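Long-range contact in isoaspartyl dipeptidase (Fervidobacterium islandicum, PDB 7CDH), which probably hydrolyses beta-aspartyl (isoaspartyl) dipeptides as a zinc-dependent M38 metallopeptidase of the amidohydrolase family: residues M1-P13 with F41-P55. Sequence-based numbering, arbitrary orientation.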
ATOM      1  N   MET A   1      -9.379  -8.376  49.625  1.00 73.58           N
ATOM      2  CA  MET A   1      -9.086  -8.555  51.078  1.00 72.37           C
ATOM      3  C   MET A   1      -7.891  -7.694  51.528  1.00 69.35           C
ATOM      4  O   MET A   1      -6.797  -7.768  50.935  1.00 65.48           O
ATOM      5  CB  MET A   1      -8.775 -10.014  51.401  1.00 77.31           C
ATOM      6  CG  MET A   1      -8.461 -10.226  52.857  1.00 86.03           C
ATOM      7  SD  MET A   1      -8.961 -11.860  53.436  1.00109.65           S
ATOM      8  CE  MET A   1      -8.006 -12.903  52.331  1.00102.09           C
ATOM      9  N   ILE A   2      -8.089  -6.941  52.604  1.00 66.19           N
ATOM     10  CA  ILE A   2      -7.023  -6.195  53.322  1.00 58.47           C
ATOM     11  C   ILE A   2      -6.143  -7.193  54.066  1.00 52.86           C
ATOM     12  O   ILE A   2      -6.703  -8.132  54.629  1.00 47.70           O
ATOM     13  CB  ILE A   2      -7.656  -5.159  54.257  1.00 63.21           C
ATOM     14  CG1 ILE A   2      -8.105  -3.954  53.432  1.00 67.08           C
ATOM     15  CG2 ILE A   2      -6.689  -4.776  55.365  1.00 64.11           C
ATOM     16  CD1 ILE A   2      -8.850  -2.928  54.220  1.00 77.52           C
ATOM     17  N   LYS A   3      -4.818  -7.017  54.012  1.00 47.60           N
ATOM     18  CA  LYS A   3      -3.852  -7.924  54.673  1.00 44.97           C
ATOM     19  C   LYS A   3      -2.861  -7.076  55.445  1.00 47.66           C
ATOM     20  O   LYS A   3      -2.727  -5.866  55.115  1.00 51.31           O
ATOM     21  CB  LYS A   3      -3.083  -8.790  53.678  1.00 51.35           C
ATOM     22  CG  LYS A   3      -3.937  -9.499  52.643  1.00 56.55           C
ATOM     23  CD  LYS A   3      -3.151 -10.502  51.816  1.00 60.37           C
ATOM     24  CE  LYS A   3      -3.964 -11.164  50.715  1.00 57.13           C
ATOM     25  NZ  LYS A   3      -4.944 -10.230  50.126  1.00 58.48           N
ATOM     26  N   ILE A   4      -2.203  -7.704  56.421  1.00 50.25           N
ATOM     27  CA  ILE A   4      -1.176  -7.074  57.298  1.00 53.02           C
ATOM     28  C   ILE A   4      -0.027  -8.050  57.419  1.00 47.43           C
ATOM     29  O   ILE A   4      -0.297  -9.181  57.874  1.00 48.48           O
ATOM     30  CB  ILE A   4      -1.699  -6.762  58.717  1.00 63.10           C
ATOM     31  CG1 ILE A   4      -2.868  -5.779  58.718  1.00 64.74           C
ATOM     32  CG2 ILE A   4      -0.562  -6.269  59.599  1.00 67.04           C
ATOM     33  CD1 ILE A   4      -4.201  -6.463  58.733  1.00 66.68           C
ATOM     34  N   ILE A   5       1.192  -7.586  57.146  1.00 43.84           N
ATOM     35  CA  ILE A   5       2.437  -8.356  57.455  1.00 50.31           C
ATOM     36  C   ILE A   5       3.036  -7.793  58.755  1.00 53.29           C
ATOM     37  O   ILE A   5       3.254  -6.546  58.859  1.00 43.83           O
ATOM     38  CB  ILE A   5       3.424  -8.340  56.267  1.00 50.50           C
ATOM     39  CG1 ILE A   5       2.843  -9.061  55.049  1.00 51.77           C
ATOM     40  CG2 ILE A   5       4.772  -8.930  56.649  1.00 48.96           C
ATOM     41  CD1 ILE A   5       3.475  -8.636  53.757  1.00 52.64           C
ATOM     42  N   LYS A   6       3.215  -8.681  59.735  1.00 57.02           N
ATOM     43  CA  LYS A   6       3.681  -8.336  61.100  1.00 57.32           C
ATOM     44  C   LYS A   6       5.091  -8.891  61.271  1.00 51.49           C
ATOM     45  O   LYS A   6       5.355  -9.976  60.727  1.00 55.40           O
ATOM     46  CB  LYS A   6       2.730  -8.899  62.164  1.00 66.55           C
ATOM     47  CG  LYS A   6       1.434  -8.116  62.327  1.00 78.07           C
ATOM     48  CD  LYS A   6       0.604  -8.493  63.547  1.00 87.58           C
ATOM     49  CE  LYS A   6      -0.417  -7.431  63.915  1.00 93.28           C
ATOM     50  NZ  LYS A   6       0.137  -6.454  64.885  1.00 99.95           N
ATOM     51  N   ASN A   7       5.948  -8.158  61.990  1.00 50.26           N
ATOM     52  CA  ASN A   7       7.173  -8.695  62.651  1.00 49.69           C
ATOM     53  C   ASN A   7       8.330  -8.843  61.672  1.00 47.77           C
ATOM     54  O   ASN A   7       9.267  -9.574  62.024  1.00 52.54           O
ATOM     55  CB  ASN A   7       6.975 -10.080  63.288  1.00 47.85           C
ATOM     56  CG  ASN A   7       5.957 -10.085  64.410  1.00 49.38           C
ATOM     57  OD1 ASN A   7       5.688  -9.029  64.986  1.00 44.41           O
ATOM     58  ND2 ASN A   7       5.418 -11.260  64.730  1.00 46.17           N
ATOM     59  N   ALA A   8       8.278  -8.219  60.496  1.00 48.80           N
ATOM     60  CA  ALA A   8       9.412  -8.255  59.550  1.00 50.17           C
ATOM     61  C   ALA A   8      10.289  -7.020  59.754  1.00 48.15           C
ATOM     62  O   ALA A   8       9.792  -5.949  60.198  1.00 48.94           O
ATOM     63  CB  ALA A   8       8.925  -8.369  58.133  1.00 49.66           C
ATOM     64  N   LYS A   9      11.560  -7.149  59.416  1.00 41.64           N
ATOM     65  CA  LYS A   9      12.429  -5.964  59.263  1.00 47.77           C
ATOM     66  C   LYS A   9      12.193  -5.460  57.847  1.00 46.54           C
ATOM     67  O   LYS A   9      12.366  -6.220  56.920  1.00 47.53           O
ATOM     68  CB  LYS A   9      13.892  -6.341  59.528  1.00 60.15           C
ATOM     69  CG  LYS A   9      14.242  -6.602  60.986  1.00 56.84           C
ATOM     70  CD  LYS A   9      15.084  -7.837  61.198  1.00 67.80           C
ATOM     71  CE  LYS A   9      14.552  -8.678  62.340  1.00 76.97           C
ATOM     72  NZ  LYS A   9      15.572  -9.610  62.862  1.00 83.35           N
ATOM     73  N   VAL A  10      11.788  -4.220  57.679  1.00 46.93           N
ATOM     74  CA  VAL A  10      11.373  -3.722  56.347  1.00 40.99           C
ATOM     75  C   VAL A  10      12.516  -2.932  55.708  1.00 46.53           C
ATOM     76  O   VAL A  10      13.049  -2.003  56.366  1.00 46.09           O
ATOM     77  CB  VAL A  10      10.113  -2.884  56.513  1.00 40.79           C
ATOM     78  CG1 VAL A  10       9.705  -2.228  55.205  1.00 48.46           C
ATOM     79  CG2 VAL A  10       9.010  -3.744  57.096  1.00 40.73           C
ATOM     80  N   PHE A  11      12.878  -3.283  54.468  1.00 44.55           N
ATOM     81  CA  PHE A  11      13.734  -2.441  53.597  1.00 42.21           C
ATOM     82  C   PHE A  11      12.854  -1.864  52.497  1.00 42.68           C
ATOM     83  O   PHE A  11      12.261  -2.612  51.737  1.00 50.64           O
ATOM     84  CB  PHE A  11      14.885  -3.237  53.008  1.00 40.53           C
ATOM     85  CG  PHE A  11      15.841  -3.821  54.005  1.00 39.65           C
ATOM     86  CD1 PHE A  11      15.509  -4.939  54.747  1.00 44.70           C
ATOM     87  CD2 PHE A  11      17.101  -3.276  54.167  1.00 46.59           C
ATOM     88  CE1 PHE A  11      16.414  -5.498  55.638  1.00 43.95           C
ATOM     89  CE2 PHE A  11      18.007  -3.837  55.051  1.00 43.34           C
ATOM     90  CZ  PHE A  11      17.660  -4.944  55.789  1.00 42.15           C
ATOM     91  N   SER A  12      12.776  -0.548  52.435  1.00 41.78           N
ATOM     92  CA  SER A  12      11.687   0.185  51.768  1.00 43.61           C
ATOM     93  C   SER A  12      12.064   0.688  50.365  1.00 43.02           C
ATOM     94  O   SER A  12      11.176   1.177  49.659  1.00 38.69           O
ATOM     95  CB  SER A  12      11.258   1.319  52.680  1.00 47.12           C
ATOM     96  OG  SER A  12      12.301   2.295  52.788  1.00 50.47           O
ATOM     97  N   PRO A  13      13.316   0.641  49.834  1.00 36.52           N
ATOM     98  CA  PRO A  13      14.462  -0.119  50.336  1.00 38.72           C
ATOM     99  C   PRO A  13      15.377   0.444  51.456  1.00 43.80           C
ATOM    100  O   PRO A  13      16.168  -0.344  51.997  1.00 45.17           O
ATOM    101  CB  PRO A  13      15.310  -0.244  49.051  1.00 32.72           C
ATOM    102  CG  PRO A  13      15.085   1.038  48.317  1.00 29.20           C
ATOM    103  CD  PRO A  13      13.638   1.340  48.581  1.00 32.75           C
ATOM    104  N   PHE A  41     -13.799  -5.588  59.685  1.00121.26           N
ATOM    105  CA  PHE A  41     -13.949  -6.272  58.375  1.00 99.34           C
ATOM    106  C   PHE A  41     -12.990  -7.459  58.334  1.00 95.24           C
ATOM    107  O   PHE A  41     -11.943  -7.372  59.009  1.00 82.69           O
ATOM    108  CB  PHE A  41     -13.679  -5.322  57.202  1.00 96.93           C
ATOM    109  CG  PHE A  41     -12.496  -4.385  57.323  1.00 91.20           C
ATOM    110  CD1 PHE A  41     -11.210  -4.804  57.013  1.00 91.90           C
ATOM    111  CD2 PHE A  41     -12.671  -3.056  57.695  1.00 85.86           C
ATOM    112  CE1 PHE A  41     -10.130  -3.932  57.104  1.00 90.70           C
ATOM    113  CE2 PHE A  41     -11.593  -2.182  57.778  1.00 85.52           C
ATOM    114  CZ  PHE A  41     -10.323  -2.618  57.475  1.00 87.92           C
ATOM    115  N   GLU A  42     -13.343  -8.496  57.565  1.00 94.70           N
ATOM    116  CA  GLU A  42     -12.437  -9.606  57.153  1.00101.90           C
ATOM    117  C   GLU A  42     -11.085  -9.031  56.695  1.00106.83           C
ATOM    118  O   GLU A  42     -11.039  -7.931  56.092  1.00 99.57           O
ATOM    119  CB  GLU A  42     -13.056 -10.465  56.044  1.00103.98           C
ATOM    120  CG  GLU A  42     -14.154 -11.399  56.534  1.00113.01           C
ATOM    121  CD  GLU A  42     -13.691 -12.520  57.455  1.00122.63           C
ATOM    122  OE1 GLU A  42     -12.683 -13.176  57.121  1.00127.68           O
ATOM    123  OE2 GLU A  42     -14.335 -12.732  58.508  1.00115.91           O
ATOM    124  N   HIS A  43     -10.012  -9.764  56.988  1.00 97.64           N
ATOM    125  CA  HIS A  43      -8.612  -9.283  56.914  1.00 91.79           C
ATOM    126  C   HIS A  43      -7.687 -10.471  57.189  1.00 86.59           C
ATOM    127  O   HIS A  43      -8.063 -11.337  57.989  1.00 89.76           O
ATOM    128  CB  HIS A  43      -8.407  -8.094  57.869  1.00 91.06           C
ATOM    129  CG  HIS A  43      -8.315  -8.472  59.309  1.00 95.28           C
ATOM    130  ND1 HIS A  43      -8.947  -9.588  59.832  1.00 94.56           N
ATOM    131  CD2 HIS A  43      -7.678  -7.880  60.340  1.00 94.68           C
ATOM    132  CE1 HIS A  43      -8.679  -9.685  61.116  1.00 95.21           C
ATOM    133  NE2 HIS A  43      -7.903  -8.648  61.451  1.00100.46           N
ATOM    134  N   GLU A  44      -6.548 -10.525  56.505  1.00 79.45           N
ATOM    135  CA  GLU A  44      -5.562 -11.619  56.635  1.00 71.68           C
ATOM    136  C   GLU A  44      -4.346 -11.045  57.370  1.00 65.97           C
ATOM    137  O   GLU A  44      -4.030  -9.864  57.161  1.00 67.85           O
ATOM    138  CB  GLU A  44      -5.243 -12.185  55.249  1.00 76.81           C
ATOM    139  CG  GLU A  44      -4.144 -13.235  55.265  1.00 83.97           C
ATOM    140  CD  GLU A  44      -3.938 -14.027  53.985  1.00 89.19           C
ATOM    141  OE1 GLU A  44      -2.988 -14.833  53.970  1.00 92.26           O
ATOM    142  OE2 GLU A  44      -4.724 -13.849  53.014  1.00 89.60           O
ATOM    143  N   ILE A  45      -3.705 -11.853  58.213  1.00 56.90           N
ATOM    144  CA  ILE A  45      -2.463 -11.485  58.945  1.00 55.21           C
ATOM    145  C   ILE A  45      -1.376 -12.496  58.584  1.00 49.84           C
ATOM    146  O   ILE A  45      -1.682 -13.691  58.542  1.00 55.65           O
ATOM    147  CB  ILE A  45      -2.742 -11.449  60.460  1.00 58.19           C
ATOM    148  CG1 ILE A  45      -3.739 -10.329  60.789  1.00 58.99           C
ATOM    149  CG2 ILE A  45      -1.440 -11.333  61.243  1.00 58.29           C
ATOM    150  CD1 ILE A  45      -3.874  -9.987  62.261  1.00 61.11           C
ATOM    151  N   TYR A  46      -0.157 -12.039  58.323  1.00 46.11           N
ATOM    152  CA  TYR A  46       0.997 -12.931  58.034  1.00 49.04           C
ATOM    153  C   TYR A  46       2.134 -12.593  59.008  1.00 57.26           C
ATOM    154  O   TYR A  46       2.552 -11.406  59.133  1.00 54.64           O
ATOM    155  CB  TYR A  46       1.371 -12.839  56.554  1.00 48.31           C
ATOM    156  CG  TYR A  46       2.523 -13.710  56.127  1.00 43.91           C
ATOM    157  CD1 TYR A  46       2.343 -15.045  55.824  1.00 46.40           C
ATOM    158  CD2 TYR A  46       3.793 -13.187  55.976  1.00 43.46           C
ATOM    159  CE1 TYR A  46       3.399 -15.851  55.423  1.00 46.43           C
ATOM    160  CE2 TYR A  46       4.858 -13.977  55.573  1.00 44.04           C
ATOM    161  CZ  TYR A  46       4.667 -15.319  55.294  1.00 47.58           C
ATOM    162  OH  TYR A  46       5.732 -16.091  54.898  1.00 50.78           O
ATOM    163  N   ASP A  47       2.562 -13.624  59.738  1.00 64.23           N
ATOM    164  CA  ASP A  47       3.650 -13.570  60.742  1.00 61.44           C
ATOM    165  C   ASP A  47       4.960 -13.728  59.992  1.00 53.94           C
ATOM    166  O   ASP A  47       5.362 -14.879  59.687  1.00 49.44           O
ATOM    167  CB  ASP A  47       3.525 -14.666  61.807  1.00 69.73           C
ATOM    168  CG  ASP A  47       4.284 -14.358  63.093  1.00 69.98           C
ATOM    169  OD1 ASP A  47       5.395 -13.789  63.004  1.00 57.06           O
ATOM    170  OD2 ASP A  47       3.740 -14.671  64.181  1.00 77.94           O
ATOM    171  N   ALA A  48       5.628 -12.614  59.750  1.00 50.27           N
ATOM    172  CA  ALA A  48       6.887 -12.608  58.985  1.00 51.31           C
ATOM    173  C   ALA A  48       8.073 -12.513  59.939  1.00 52.19           C
ATOM    174  O   ALA A  48       9.111 -12.029  59.497  1.00 51.81           O
ATOM    175  CB  ALA A  48       6.860 -11.473  57.998  1.00 56.01           C
ATOM    176  N   ASN A  49       7.951 -12.995  61.178  1.00 58.28           N
ATOM    177  CA  ASN A  49       9.083 -12.985  62.144  1.00 56.71           C
ATOM    178  C   ASN A  49      10.172 -13.910  61.590  1.00 52.05           C
ATOM    179  O   ASN A  49       9.833 -15.008  61.092  1.00 57.27           O
ATOM    180  CB  ASN A  49       8.659 -13.349  63.573  1.00 66.25           C
ATOM    181  CG  ASN A  49       9.858 -13.527  64.480  1.00 64.90           C
ATOM    182  OD1 ASN A  49      10.575 -12.566  64.793  1.00 57.48           O
ATOM    183  ND2 ASN A  49      10.141 -14.775  64.815  1.00 60.57           N
ATOM    184  N   GLY A  50      11.427 -13.457  61.621  1.00 48.33           N
ATOM    185  CA  GLY A  50      12.562 -14.143  60.966  1.00 46.70           C
ATOM    186  C   GLY A  50      12.795 -13.691  59.527  1.00 50.66           C
ATOM    187  O   GLY A  50      13.846 -14.068  58.977  1.00 50.29           O
ATOM    188  N   LEU A  51      11.883 -12.903  58.928  1.00 49.29           N
ATOM    189  CA  LEU A  51      11.948 -12.490  57.502  1.00 47.66           C
ATOM    190  C   LEU A  51      12.228 -10.984  57.374  1.00 46.28           C
ATOM    191  O   LEU A  51      11.774 -10.197  58.222  1.00 46.34           O
ATOM    192  CB  LEU A  51      10.647 -12.867  56.779  1.00 46.66           C
ATOM    193  CG  LEU A  51      10.150 -14.304  56.967  1.00 46.65           C
ATOM    194  CD1 LEU A  51       8.872 -14.541  56.179  1.00 44.79           C
ATOM    195  CD2 LEU A  51      11.200 -15.341  56.591  1.00 45.95           C
ATOM    196  N   LEU A  52      12.963 -10.632  56.319  1.00 41.09           N
ATOM    197  CA  LEU A  52      13.090  -9.270  55.764  1.00 41.84           C
ATOM    198  C   LEU A  52      11.972  -9.107  54.717  1.00 44.78           C
ATOM    199  O   LEU A  52      11.779 -10.053  53.918  1.00 42.10           O
ATOM    200  CB  LEU A  52      14.478  -9.115  55.122  1.00 44.16           C
ATOM    201  CG  LEU A  52      15.642  -9.788  55.852  1.00 48.51           C
ATOM    202  CD1 LEU A  52      16.971  -9.482  55.190  1.00 48.90           C
ATOM    203  CD2 LEU A  52      15.698  -9.354  57.306  1.00 54.03           C
ATOM    204  N   LEU A  53      11.233  -7.993  54.773  1.00 41.65           N
ATOM    205  CA  LEU A  53      10.271  -7.520  53.754  1.00 43.10           C
ATOM    206  C   LEU A  53      10.977  -6.508  52.835  1.00 41.90           C
ATOM    207  O   LEU A  53      11.397  -5.445  53.334  1.00 38.77           O
ATOM    208  CB  LEU A  53       9.053  -6.889  54.436  1.00 43.36           C
ATOM    209  CG  LEU A  53       7.968  -6.401  53.474  1.00 45.99           C
ATOM    210  CD1 LEU A  53       7.215  -7.575  52.865  1.00 48.52           C
ATOM    211  CD2 LEU A  53       6.997  -5.453  54.143  1.00 43.17           C
ATOM    212  N   LEU A  54      11.058  -6.838  51.540  1.00 38.32           N
ATOM    213  CA  LEU A  54      11.726  -6.051  50.472  1.00 39.40           C
ATOM    214  C   LEU A  54      10.666  -5.596  49.458  1.00 39.48           C
ATOM    215  O   LEU A  54       9.567  -6.143  49.365  1.00 38.03           O
ATOM    216  CB  LEU A  54      12.794  -6.927  49.801  1.00 39.24           C
ATOM    217  CG  LEU A  54      14.151  -7.087  50.499  1.00 45.07           C
ATOM    218  CD1 LEU A  54      14.040  -7.256  52.001  1.00 46.12           C
ATOM    219  CD2 LEU A  54      14.924  -8.261  49.919  1.00 41.26           C
ATOM    220  N   PRO A  55      10.952  -4.578  48.621  1.00 37.98           N
ATOM    221  CA  PRO A  55      10.076  -4.270  47.502  1.00 37.05           C
ATOM    222  C   PRO A  55      10.263  -5.390  46.466  1.00 37.00           C
ATOM    223  O   PRO A  55      11.358  -5.896  46.364  1.00 30.38           O
ATOM    224  CB  PRO A  55      10.594  -2.932  46.973  1.00 39.59           C
ATOM    225  CG  PRO A  55      11.626  -2.470  48.006  1.00 36.50           C
ATOM    226  CD  PRO A  55      12.153  -3.733  48.632  1.00 36.36           C
TER
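N7 and D47 meet where both segments turn. N7 ND2 donates to D47 OD1 at 3.1 Å. The amide reaches OD1 in its own plane but from above the carboxylate plane, and the two planes stand 63° apart. The same oxygen takes N49 N through its anti lone pair, closing an Asx turn, so two donors hold it. With an alanine here in place of N7, D47 OD1 would probably keep the bond from N49 N but be held less firmly.

Two parallel ladders flank this corner. Strand 2-6 pairs with strand 43-47, where K6 N to Y46 O (2.9 Å) is nearly straight at 176°. Beyond it, A48 N binds K6 O. After a register shift of two, strand 8-11 pairs with strand 51-55 through bonds such as F11 N to L53 O (2.9 Å). A type II turn, A48 to L51, carries segment 41-55 round the bend.

I5 bridges the two ladders. Its chi1 of -65° puts CG1 beside the backbone N and turns CG2 onto A48 CB at 3.6 Å. I5 CD1 meets L53 CD1 at 4.0 Å. Within the second ladder, V10 CG2 lies alongside L53 CD2. On the F11 ring, CD1 touches L54 CD1 (3.9 Å) and CE1 touches L52 CD1. Within the first, K3 runs beside E44, whose OE1 pairs with K376.

Strand 2-6 lies between strands 19-23 and 43-47 in a small mixed sheet. Strand 51-59 joins 8-11 to 90-95 and 354-358. This is consistent with a join between the small beta domain and the TIM barrel of the amidohydrolase family.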